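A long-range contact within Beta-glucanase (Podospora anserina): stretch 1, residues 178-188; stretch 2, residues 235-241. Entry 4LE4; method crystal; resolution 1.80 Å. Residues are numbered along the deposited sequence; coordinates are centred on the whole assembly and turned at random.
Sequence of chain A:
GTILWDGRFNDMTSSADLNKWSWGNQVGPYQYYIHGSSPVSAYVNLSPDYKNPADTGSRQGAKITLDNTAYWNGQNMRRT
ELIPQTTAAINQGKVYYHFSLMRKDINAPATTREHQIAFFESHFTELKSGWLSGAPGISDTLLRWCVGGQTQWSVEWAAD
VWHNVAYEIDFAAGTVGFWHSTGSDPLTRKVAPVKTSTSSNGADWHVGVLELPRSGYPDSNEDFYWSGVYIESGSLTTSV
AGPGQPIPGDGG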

# COMPACT_ATOMS: atom_id res chain seq x y z
N PHE A 178 -7.14 0.03 -12.97
CA PHE A 178 -7.24 -0.64 -11.69
C PHE A 178 -7.59 -2.11 -11.81
O PHE A 178 -8.63 -2.46 -12.37
N TRP A 179 -6.71 -2.97 -11.31
CA TRP A 179 -6.91 -4.42 -11.30
C TRP A 179 -7.13 -4.80 -9.83
O TRP A 179 -6.51 -4.22 -8.95
N HIS A 180 -8.02 -5.76 -9.59
CA HIS A 180 -8.35 -6.09 -8.21
C HIS A 180 -8.96 -7.46 -8.07
O HIS A 180 -9.54 -7.97 -9.00
N SER A 181 -8.81 -8.04 -6.88
CA SER A 181 -9.48 -9.29 -6.56
C SER A 181 -9.46 -9.39 -5.04
O SER A 181 -8.74 -8.65 -4.38
N THR A 182 -10.28 -10.27 -4.49
CA THR A 182 -10.21 -10.49 -3.06
C THR A 182 -9.85 -11.95 -2.88
O THR A 182 -10.15 -12.78 -3.74
N GLY A 183 -9.18 -12.26 -1.77
CA GLY A 183 -8.80 -13.63 -1.46
C GLY A 183 -7.84 -14.30 -2.41
O GLY A 183 -6.76 -13.81 -2.68
N SER A 184 -8.24 -15.46 -2.92
CA SER A 184 -7.38 -16.23 -3.82
C SER A 184 -7.68 -16.01 -5.27
O SER A 184 -6.99 -16.55 -6.13
N ASP A 185 -8.72 -15.24 -5.59
CA ASP A 185 -9.05 -15.07 -7.00
C ASP A 185 -8.06 -14.23 -7.80
O ASP A 185 -7.45 -13.32 -7.26
N PRO A 186 -7.89 -14.53 -9.09
CA PRO A 186 -6.98 -13.80 -9.99
C PRO A 186 -7.45 -12.36 -10.17
O PRO A 186 -8.66 -12.10 -10.19
N LEU A 187 -6.51 -11.44 -10.31
CA LEU A 187 -6.83 -10.03 -10.56
C LEU A 187 -7.62 -9.86 -11.87
O LEU A 187 -7.32 -10.51 -12.87
N THR A 188 -8.64 -9.00 -11.86
CA THR A 188 -9.33 -8.70 -13.10
C THR A 188 -9.38 -7.17 -13.15
O THR A 188 -9.29 -6.50 -12.10
N SER A 235 3.59 -7.16 -19.24
CA SER A 235 2.72 -8.28 -18.89
C SER A 235 2.38 -8.36 -17.39
O SER A 235 3.25 -8.40 -16.53
N LEU A 236 1.09 -8.36 -17.11
CA LEU A 236 0.61 -8.41 -15.74
C LEU A 236 0.42 -9.83 -15.23
O LEU A 236 -0.16 -10.69 -15.91
N THR A 237 0.90 -10.08 -14.03
CA THR A 237 0.72 -11.38 -13.40
C THR A 237 -0.59 -11.24 -12.65
O THR A 237 -0.67 -10.46 -11.71
N THR A 238 -1.62 -11.98 -13.04
CA THR A 238 -2.91 -11.86 -12.37
C THR A 238 -3.04 -12.81 -11.18
O THR A 238 -3.91 -12.64 -10.34
N SER A 239 -2.16 -13.80 -11.11
CA SER A 239 -2.16 -14.74 -10.00
C SER A 239 -1.77 -14.04 -8.70
O SER A 239 -0.75 -13.35 -8.64
N VAL A 240 -2.54 -14.23 -7.65
CA VAL A 240 -2.18 -13.56 -6.40
C VAL A 240 -0.93 -14.16 -5.77
O VAL A 240 -0.34 -13.56 -4.86
N ALA A 241 -0.51 -15.34 -6.24
CA ALA A 241 0.69 -15.97 -5.71
C ALA A 241 1.97 -15.42 -6.35
O ALA A 241 3.06 -15.82 -5.98

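A segment without regular secondary structure can lie against a β-hairpin, with a few apolar side chains filling the gap and a sparse set of polar links joining the backbones. The contact between residues 178-188 and 235-241 of this β-glucanase illustrates the principle, with 391 Å² buried in total.

Apolar side chains account for much of the contact. Trp179, on the strand, and Leu187, on the returning arm, both direct their CA-to-CB bonds toward the second stretch, and Leu236 and Val240 point back toward the first. Trp179 adopts an m rotamer (chi1 -68°, chi2 73°), which lays one face of its indole beneath Leu236. With chi1 t and chi2 p, Leu236 sets CD2 over that face, 3.4 Å from the centroid of the six-membered ring and 17° off its normal, a CH-pi contact in which CD2 comes within 3.3 Å of Trp179 CD2. Its other methyl, CD1, lies 4.3 Å from Leu187 CD1, so Leu236 sits between the indole and Leu187. Leu187 is m at chi1 and t at chi2, an extended form that also carries CD1 to 3.8 Å from the carbonyl O of Thr237. Thr238, whose CA-to-CB bond runs sideways, takes the p rotamer and adds a looser contact, its CG2 4.1 Å from Trp179 CZ3.

Val240 serves a different part of the hairpin. In the m rotamer its methyls sit against polar backbone: CG1 approaches Asp185 O at 3.1 Å, while CG2 lies 3.9 Å from Ser184 O, beside the type II' turn from Thr182 to Asp185. Asp185 O is not left without a polar partner, because Ser181 OG, placed by a p rotamer, donates to it at 2.7 Å. That same OG is 3.7 Å from Val240 CG1, so the valine methyl packs alongside a hydrogen bond internal to the first stretch.

Direct polar pairing is economical. Leu187 N donates to Thr238 O at 2.9 Å with a nearly straight angle of 165°, the sole direct hydrogen bond between the stretches. Thr238 O also receives a CA-H...O contact from Pro186 CA at 3.3 Å, so one carbonyl engages two successive residues.

Water completes the polar set. Water 1 donates to Ser184 O at 3.0 Å and accepts from Val240 N at 2.9 Å, bridging backbone groups that do not meet directly. Thus Val240 meets the first stretch through its methyls directly and through its amide by way of the water, while the CA-to-CB bond of Ser184 points away.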

# COMPACT_ATOMS: atom_id res chain seq x y z
CB PHE A 178 -8.30 0.10 -10.86
CG PHE A 178 -8.53 -0.48 -9.48
CD1 PHE A 178 -7.59 -0.31 -8.48
CD2 PHE A 178 -9.74 -1.10 -9.19
CE1 PHE A 178 -7.85 -0.75 -7.18
CE2 PHE A 178 -10.02 -1.54 -7.90
CZ PHE A 178 -9.07 -1.36 -6.90
CB TRP A 179 -5.69 -5.14 -11.86
CG TRP A 179 -5.51 -4.88 -13.31
CD1 TRP A 179 -5.07 -3.73 -13.90
CD2 TRP A 179 -5.75 -5.82 -14.38
NE1 TRP A 179 -5.02 -3.89 -15.28
CE2 TRP A 179 -5.43 -5.16 -15.59
CE3 TRP A 179 -6.20 -7.15 -14.41
CZ2 TRP A 179 -5.55 -5.80 -16.85
CZ3 TRP A 179 -6.32 -7.78 -15.65
CH2 TRP A 179 -5.99 -7.10 -16.86
CB HIS A 180 -9.39 -5.05 -7.73
CG HIS A 180 -10.08 -5.39 -6.43
ND1 HIS A 180 -9.59 -5.04 -5.18
CD2 HIS A 180 -11.25 -6.04 -6.19
CE1 HIS A 180 -10.42 -5.46 -4.24
NE2 HIS A 180 -11.43 -6.07 -4.83
CB SER A 181 -8.78 -10.51 -7.14
OG SER A 181 -7.60 -10.77 -6.41
CB THR A 182 -11.52 -10.19 -2.31
OG1 THR A 182 -12.62 -10.90 -2.92
CG2 THR A 182 -11.78 -8.69 -2.31
CB SER A 184 -7.54 -17.73 -3.53
OG SER A 184 -7.21 -18.02 -2.18
CB ASP A 185 -10.46 -14.48 -7.11
CG ASP A 185 -11.49 -15.35 -6.42
OD1 ASP A 185 -11.57 -16.57 -6.73
OD2 ASP A 185 -12.23 -14.82 -5.58
CB PRO A 186 -7.12 -14.53 -11.32
CG PRO A 186 -7.64 -15.90 -10.95
CD PRO A 186 -8.56 -15.64 -9.80
CB LEU A 187 -5.53 -9.22 -10.74
CG LEU A 187 -4.55 -9.14 -9.57
CD1 LEU A 187 -3.29 -8.39 -10.00
CD2 LEU A 187 -5.23 -8.42 -8.41
CB THR A 188 -10.76 -9.33 -13.23
OG1 THR A 188 -11.60 -8.89 -12.16
CG2 THR A 188 -10.66 -10.86 -13.27
CB SER A 235 3.33 -9.60 -19.36
OG SER A 235 2.38 -10.65 -19.35
CB LEU A 236 -0.72 -7.69 -15.65
CG LEU A 236 -1.47 -7.88 -14.33
CD1 LEU A 236 -0.66 -7.28 -13.18
CD2 LEU A 236 -2.81 -7.22 -14.47
CB THR A 237 1.84 -11.64 -12.40
OG1 THR A 237 3.08 -11.78 -13.11
CG2 THR A 237 1.57 -12.88 -11.61
CB THR A 238 -4.09 -12.12 -13.32
OG1 THR A 238 -3.97 -13.43 -13.88
CG2 THR A 238 -4.12 -11.06 -14.44
CB SER A 239 -1.14 -15.85 -10.25
OG SER A 239 -0.96 -16.58 -9.05
CB VAL A 240 -3.36 -13.57 -5.38
CG1 VAL A 240 -4.61 -12.98 -6.03
CG2 VAL A 240 -3.64 -14.98 -4.87
CB ALA A 241 0.64 -17.48 -5.89
O HOH W 1 -4.83 -15.95 -8.09